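Local coordinates for monosaccharide ABC transporter substrate-binding protein, CUT2 family (PDB 4RU1) that probably serves as the sugar-binding component of a bacterial ABC transporter, and holds myo-inositol in the cleft between its two lobes, at residues P103-N108 with D262-Y267. Numbering follows the deposited sequence.
Sequences PVVAFN and DSLWLY. With INS (1,2,3,4,5,6-hexahydroxy-cyclohexane), chain M.
Two partners grip ND2 of Asn108: it donates to O6 of the bound myo-inositol (2.9 Å, N-H...O angle 152°) and also hydrogen-bonds Glu256, which belongs to the same helix 253-270 that packs on the strand behind it. OD1 of Asn108 accepts from the neighbouring hydroxyl O5 at 2.7 Å, so the amide spans two hydroxyls on adjacent ring carbons. This is the periplasmic binding protein fold, in which the C-terminal end of a parallel strand, here 104-107, delivers a ligand-binding residue to the interlobe cleft. CG of Asn108 lies anti to its backbone N (chi1 -177°), and the bonds to O5 and O6 fix how the amide is turned. An alanine here would probably leave O5 and O6 without these amide partners and Glu256 without its ND2 mate.

Farther back, strand and helix meet through apolar side chains, with 226 Å² buried in all. CG2 of Val105 reaches CD2 of Leu264 at 3.8 Å, the two side chains lying antiparallel as they pass. Both methyls of Val105 also lie against OG of Ser263, CG2 at 3.7 Å; that hydroxyl is satisfied within its own helix by the carbonyl oxygen of Glu259. Beyond Leu264, whose CD2 approaches Pro103 O at 3.9 Å, the contact ends one helical turn on, where Pro103 CB meets the Tyr267 ring obliquely, 4.0 Å from both CD2 and CE2.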
ATOM      1  N   PRO A 103     -21.349  -7.951  -5.264  1.00 17.70           N
ATOM      2  CA  PRO A 103     -20.385  -7.142  -6.019  1.00 14.64           C
ATOM      3  C   PRO A 103     -19.081  -6.963  -5.251  1.00 17.04           C
ATOM      4  O   PRO A 103     -19.109  -6.750  -4.004  1.00 15.91           O
ATOM      5  CB  PRO A 103     -21.092  -5.819  -6.148  1.00 15.71           C
ATOM      6  CG  PRO A 103     -21.964  -5.705  -4.992  1.00 18.15           C
ATOM      7  CD  PRO A 103     -22.471  -7.126  -4.801  1.00 20.14           C
ATOM      8  N   VAL A 104     -17.968  -7.089  -5.965  0.50 14.93           N
ATOM      9  CA  VAL A 104     -16.667  -6.887  -5.332  0.50 20.26           C
ATOM     10  C   VAL A 104     -15.869  -5.798  -6.036  0.50 14.75           C
ATOM     11  O   VAL A 104     -15.917  -5.624  -7.274  0.50 16.77           O
ATOM     12  CB  VAL A 104     -15.842  -8.169  -5.280  0.50 14.31           C
ATOM     13  CG1 VAL A 104     -15.599  -8.615  -6.686  0.50 27.05           C
ATOM     14  CG2 VAL A 104     -14.540  -7.943  -4.552  0.50 16.10           C
ATOM     15  N   VAL A 105     -15.196  -5.043  -5.199  1.00 13.53           N
ATOM     16  CA  VAL A 105     -14.211  -4.044  -5.605  1.00 14.66           C
ATOM     17  C   VAL A 105     -12.902  -4.437  -4.978  1.00 18.64           C
ATOM     18  O   VAL A 105     -12.889  -4.854  -3.824  1.00 16.99           O
ATOM     19  CB  VAL A 105     -14.645  -2.628  -5.271  1.00 17.36           C
ATOM     20  CG1 VAL A 105     -13.535  -1.583  -5.513  1.00 20.63           C
ATOM     21  CG2 VAL A 105     -15.864  -2.269  -6.144  1.00 15.78           C
ATOM     22  N   ALA A 106     -11.809  -4.343  -5.757  1.00 13.40           N
ATOM     23  CA  ALA A 106     -10.451  -4.655  -5.271  1.00 12.32           C
ATOM     24  C   ALA A 106      -9.700  -3.362  -5.035  1.00 11.55           C
ATOM     25  O   ALA A 106     -10.037  -2.326  -5.622  1.00 13.24           O
ATOM     26  CB  ALA A 106      -9.715  -5.611  -6.158  1.00 15.37           C
ATOM     27  N   PHE A 107      -8.765  -3.357  -4.113  1.00 13.09           N
ATOM     28  CA  PHE A 107      -8.050  -2.156  -3.854  1.00 12.58           C
ATOM     29  C   PHE A 107      -6.694  -2.506  -3.233  1.00 12.52           C
ATOM     30  O   PHE A 107      -6.467  -3.635  -2.746  1.00 11.87           O
ATOM     31  CB  PHE A 107      -8.855  -1.148  -2.983  1.00 13.37           C
ATOM     32  CG  PHE A 107      -8.981  -1.559  -1.543  1.00 10.54           C
ATOM     33  CD1 PHE A 107      -9.867  -2.537  -1.141  1.00 14.55           C
ATOM     34  CD2 PHE A 107      -8.265  -0.869  -0.585  1.00 10.66           C
ATOM     35  CE1 PHE A 107      -9.971  -2.927   0.204  1.00 11.00           C
ATOM     36  CE2 PHE A 107      -8.340  -1.270   0.746  1.00 11.69           C
ATOM     37  CZ  PHE A 107      -9.215  -2.239   1.131  1.00 15.61           C
ATOM     38  N   ASN A 108      -5.756  -1.563  -3.342  1.00 11.70           N
ATOM     39  CA  ASN A 108      -4.460  -1.544  -2.699  1.00 12.06           C
ATOM     40  C   ASN A 108      -3.441  -2.579  -3.273  1.00 16.11           C
ATOM     41  O   ASN A 108      -2.312  -2.187  -3.591  1.00 12.82           O
ATOM     42  CB  ASN A 108      -4.515  -1.737  -1.222  1.00 14.95           C
ATOM     43  CG  ASN A 108      -3.154  -1.645  -0.601  1.00 12.39           C
ATOM     44  OD1 ASN A 108      -2.553  -2.679  -0.291  1.00 11.70           O
ATOM     45  ND2 ASN A 108      -2.625  -0.468  -0.438  1.00 12.03           N
ATOM     46  N   ASP A 262     -17.331   3.954  -1.448  1.00 15.02           N
ATOM     47  CA  ASP A 262     -18.240   4.824  -2.208  1.00 13.31           C
ATOM     48  C   ASP A 262     -18.555   4.305  -3.598  1.00 16.01           C
ATOM     49  O   ASP A 262     -19.683   4.524  -4.096  1.00 15.47           O
ATOM     50  CB  ASP A 262     -17.676   6.252  -2.237  1.00 16.25           C
ATOM     51  CG  ASP A 262     -18.727   7.279  -2.528  1.00 16.53           C
ATOM     52  OD1 ASP A 262     -19.680   7.401  -1.728  1.00 20.92           O
ATOM     53  OD2 ASP A 262     -18.601   8.067  -3.502  1.00 16.36           O
ATOM     54  N   SER A 263     -17.620   3.625  -4.239  1.00 14.98           N
ATOM     55  CA  SER A 263     -17.826   3.002  -5.507  1.00 12.60           C
ATOM     56  C   SER A 263     -18.843   1.883  -5.403  1.00 12.25           C
ATOM     57  O   SER A 263     -19.637   1.689  -6.334  1.00 14.23           O
ATOM     58  CB  SER A 263     -16.516   2.584  -6.162  1.00 14.91           C
ATOM     59  OG  SER A 263     -16.002   1.364  -5.602  1.00 16.62           O
ATOM     60  N   LEU A 264     -18.772   1.106  -4.318  1.00 13.14           N
ATOM     61  CA  LEU A 264     -19.809   0.074  -4.124  1.00 14.96           C
ATOM     62  C   LEU A 264     -21.187   0.722  -3.934  1.00 12.49           C
ATOM     63  O   LEU A 264     -22.219   0.230  -4.458  1.00 14.36           O
ATOM     64  CB  LEU A 264     -19.468  -0.842  -2.936  1.00 11.65           C
ATOM     65  CG  LEU A 264     -18.401  -1.850  -3.233  1.00 12.45           C
ATOM     66  CD1 LEU A 264     -17.832  -2.566  -2.001  1.00 14.82           C
ATOM     67  CD2 LEU A 264     -18.998  -2.903  -4.131  1.00 17.41           C
ATOM     68  N   TRP A 265     -21.208   1.870  -3.290  1.00 15.31           N
ATOM     69  CA  TRP A 265     -22.484   2.578  -3.076  1.00 14.19           C
ATOM     70  C   TRP A 265     -23.004   3.055  -4.447  1.00 16.85           C
ATOM     71  O   TRP A 265     -24.187   2.879  -4.732  1.00 17.29           O
ATOM     72  CB  TRP A 265     -22.374   3.708  -2.042  1.00 13.23           C
ATOM     73  CG  TRP A 265     -23.568   4.634  -1.941  1.00 19.07           C
ATOM     74  CD1 TRP A 265     -24.581   4.554  -1.014  1.00 22.97           C
ATOM     75  CD2 TRP A 265     -23.849   5.764  -2.774  1.00 20.18           C
ATOM     76  NE1 TRP A 265     -25.482   5.612  -1.208  1.00 20.84           N
ATOM     77  CE2 TRP A 265     -25.064   6.331  -2.310  1.00 23.92           C
ATOM     78  CE3 TRP A 265     -23.204   6.335  -3.881  1.00 25.33           C
ATOM     79  CZ2 TRP A 265     -25.619   7.451  -2.904  1.00 22.37           C
ATOM     80  CZ3 TRP A 265     -23.765   7.453  -4.474  1.00 29.72           C
ATOM     81  CH2 TRP A 265     -24.974   7.975  -4.000  1.00 22.66           C
ATOM     82  N   LEU A 266     -22.175   3.617  -5.311  1.00 14.83           N
ATOM     83  CA  LEU A 266     -22.607   3.990  -6.642  1.00 13.34           C
ATOM     84  C   LEU A 266     -23.084   2.819  -7.510  1.00 15.96           C
ATOM     85  O   LEU A 266     -24.099   2.893  -8.246  1.00 15.83           O
ATOM     86  CB  LEU A 266     -21.424   4.684  -7.380  1.00 20.27           C
ATOM     87  CG  LEU A 266     -21.131   6.156  -7.146  1.00 17.66           C
ATOM     88  CD1 LEU A 266     -19.749   6.532  -7.707  1.00 18.33           C
ATOM     89  CD2 LEU A 266     -22.222   6.998  -7.845  1.00 18.00           C
ATOM     90  N   TYR A 267     -22.406   1.693  -7.422  1.00 14.74           N
ATOM     91  CA  TYR A 267     -22.823   0.509  -8.167  1.00 15.06           C
ATOM     92  C   TYR A 267     -24.186   0.006  -7.686  1.00 15.61           C
ATOM     93  O   TYR A 267     -25.020  -0.355  -8.487  1.00 16.44           O
ATOM     94  CB  TYR A 267     -21.800  -0.627  -8.047  1.00 13.00           C
ATOM     95  CG  TYR A 267     -22.140  -1.797  -8.904  1.00 16.88           C
ATOM     96  CD1 TYR A 267     -21.899  -1.772 -10.269  1.00 15.45           C
ATOM     97  CD2 TYR A 267     -22.664  -2.940  -8.359  1.00 18.95           C
ATOM     98  CE1 TYR A 267     -22.198  -2.861 -11.090  1.00 16.86           C
ATOM     99  CE2 TYR A 267     -22.965  -4.047  -9.176  1.00 15.93           C
ATOM    100  CZ  TYR A 267     -22.727  -3.992 -10.534  1.00 19.97           C
ATOM    101  OH  TYR A 267     -22.998  -5.117 -11.376  1.00 23.72           O
TER
HETATM  102  C1  INS M 401       1.854  -0.132   1.685  1.00 11.78           C
HETATM  103  C2  INS M 401       2.646  -0.649   2.877  1.00 20.58           C
HETATM  104  C3  INS M 401       1.782  -1.639   3.659  1.00 15.87           C
HETATM  105  C4  INS M 401       1.179  -2.722   2.793  1.00 13.86           C
HETATM  106  C5  INS M 401       0.362  -2.155   1.676  1.00 10.17           C
HETATM  107  C6  INS M 401       1.126  -1.170   0.833  1.00 14.39           C
HETATM  108  O1  INS M 401       2.618   0.758   0.858  1.00 13.76           O
HETATM  109  O2  INS M 401       3.742  -1.395   2.321  1.00 20.99           O
HETATM  110  O3  INS M 401       2.659  -2.229   4.638  1.00 19.61           O
HETATM  111  O4  INS M 401       0.370  -3.625   3.588  1.00 17.88           O
HETATM  112  O5  INS M 401      -0.115  -3.173   0.768  1.00 13.46           O
HETATM  113  O6  INS M 401       0.266  -0.543  -0.162  1.00 14.59           O